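Local coordinates for protein putative peptidyl-arginine deiminase (Chlorobium tepidum, PDB 1XKN) that probably deiminates agmatine or peptidyl-arginine by hydrolysing the guanidinium group, at residues G166-T171 against L197-V202. Residues are numbered along the deposited sequence; the frame is centred on the assembly and turned at random.
Sequences GLLLTT and LGIEKV
Leu167-Leu168 pairs in parallel with Lys201-Val202, Leu167 facing Lys201 and Leu168 facing Val202, where strand 201-205 begins beside strand 167-171. Two amides grip Gly166 O, just before the strand: Lys201 N at 3.0 Å, almost in line with the carbonyl, and Glu200 N at 2.8 Å from Gly166 O, lying in the carbonyl plane on a lone pair. The next bond returns across the pair, Leu168 N to Lys201 O at 3.0 Å. CA-H...O contacts from Leu167 to Lys201 O and from Val202 to Leu168 O fill in between. Side chains alternate across the sheet. On one face Leu167 and Lys201 run side by side, Leu167 CD2 touching Lys201 CB at 3.8 Å; the lysine chain continues fully extended until NZ bonds to Thr257 O. Strand 167-171, helix 186-197 and strand 201-205 form a beta-alpha-beta crossover, with 167-171 central in a three-stranded sheet whose other edge, 160-162, is antiparallel. On the face toward that helix the side-chain contacts between the two segments are apolar. Leu168 has CG anti to its backbone N (chi1 -180°), and its two methyls divide the neighbours: CD1 meets Leu197 CD1 at 3.7 Å, the side chains crossing near a right angle, while CD2 lies alongside Val202 CG1 at 4.1 Å. Ile199 CG2 fits against Leu168 CB, and Thr170 CG2 reaches Val202 CG1 at 3.9 Å, leaving Thr170 OG1 bonded to Ala159 O. Gly198, with positive phi, turns the chain out of the helix, and Arg194 NH2 reaches back to Glu200 O.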
# COMPACT_ATOMS: atom_id res chain seq x y z
N GLY A 166 -7.82 15.95 2.06
CA GLY A 166 -8.27 16.08 3.43
C GLY A 166 -8.94 14.88 4.07
O GLY A 166 -9.12 14.85 5.29
N LEU A 167 -9.31 13.89 3.27
CA LEU A 167 -9.95 12.70 3.81
C LEU A 167 -8.96 11.56 3.96
O LEU A 167 -8.03 11.42 3.18
CB LEU A 167 -11.09 12.23 2.89
CG LEU A 167 -12.19 13.23 2.55
CD1 LEU A 167 -13.23 12.54 1.68
CD2 LEU A 167 -12.82 13.78 3.81
N LEU A 168 -9.17 10.76 5.00
CA LEU A 168 -8.34 9.59 5.26
C LEU A 168 -9.27 8.47 5.69
O LEU A 168 -10.04 8.61 6.65
CB LEU A 168 -7.30 9.89 6.35
CG LEU A 168 -6.36 8.73 6.70
CD1 LEU A 168 -5.02 9.27 7.20
CD2 LEU A 168 -7.00 7.83 7.75
N LEU A 169 -9.19 7.36 4.96
CA LEU A 169 -10.01 6.18 5.22
C LEU A 169 -9.18 5.15 5.98
O LEU A 169 -8.03 4.90 5.63
CB LEU A 169 -10.48 5.59 3.88
CG LEU A 169 -11.46 4.42 3.92
CD1 LEU A 169 -12.80 4.91 4.46
CD2 LEU A 169 -11.65 3.85 2.51
N THR A 170 -9.76 4.57 7.02
CA THR A 170 -9.05 3.56 7.81
C THR A 170 -10.05 2.60 8.43
O THR A 170 -11.24 2.64 8.10
CB THR A 170 -8.20 4.24 8.92
OG1 THR A 170 -7.34 3.27 9.53
CG2 THR A 170 -9.10 4.86 9.99
N THR A 171 -9.59 1.72 9.32
CA THR A 171 -10.50 0.78 9.97
C THR A 171 -10.31 0.79 11.47
O THR A 171 -9.19 0.97 11.98
CB THR A 171 -10.31 -0.67 9.49
OG1 THR A 171 -9.02 -1.14 9.90
CG2 THR A 171 -10.43 -0.76 7.98
N LEU A 197 -0.02 14.14 8.85
CA LEU A 197 -0.45 13.89 7.49
C LEU A 197 -1.25 15.08 6.94
O LEU A 197 -1.51 15.17 5.74
CB LEU A 197 -1.28 12.61 7.40
CG LEU A 197 -0.53 11.33 7.77
CD1 LEU A 197 -1.43 10.11 7.59
CD2 LEU A 197 0.71 11.19 6.90
N GLY A 198 -1.62 15.99 7.83
CA GLY A 198 -2.36 17.17 7.42
C GLY A 198 -3.77 16.92 6.95
O GLY A 198 -4.34 17.74 6.23
N ILE A 199 -4.36 15.80 7.35
CA ILE A 199 -5.73 15.51 6.94
C ILE A 199 -6.73 16.23 7.84
O ILE A 199 -6.38 16.72 8.92
CB ILE A 199 -5.99 13.99 6.90
CG1 ILE A 199 -5.57 13.32 8.21
CG2 ILE A 199 -5.24 13.37 5.73
CD1 ILE A 199 -6.59 13.45 9.32
N GLU A 200 -7.97 16.33 7.37
CA GLU A 200 -9.02 17.04 8.11
C GLU A 200 -10.14 16.17 8.65
O GLU A 200 -10.75 16.50 9.67
CB GLU A 200 -9.65 18.13 7.23
CG GLU A 200 -8.82 19.40 7.11
CD GLU A 200 -7.51 19.20 6.39
OE1 GLU A 200 -7.54 18.86 5.18
OE2 GLU A 200 -6.45 19.37 7.02
N LYS A 201 -10.42 15.06 7.97
CA LYS A 201 -11.49 14.17 8.41
C LYS A 201 -11.07 12.71 8.28
O LYS A 201 -10.60 12.28 7.22
CB LYS A 201 -12.75 14.42 7.57
CG LYS A 201 -13.98 13.61 8.00
CD LYS A 201 -15.19 13.97 7.15
CE LYS A 201 -16.45 13.25 7.62
NZ LYS A 201 -17.62 13.61 6.76
N VAL A 202 -11.25 11.96 9.36
CA VAL A 202 -10.92 10.55 9.37
C VAL A 202 -12.21 9.75 9.27
O VAL A 202 -13.13 9.93 10.07
CB VAL A 202 -10.18 10.14 10.66
CG1 VAL A 202 -9.85 8.65 10.62
CG2 VAL A 202 -8.91 10.96 10.81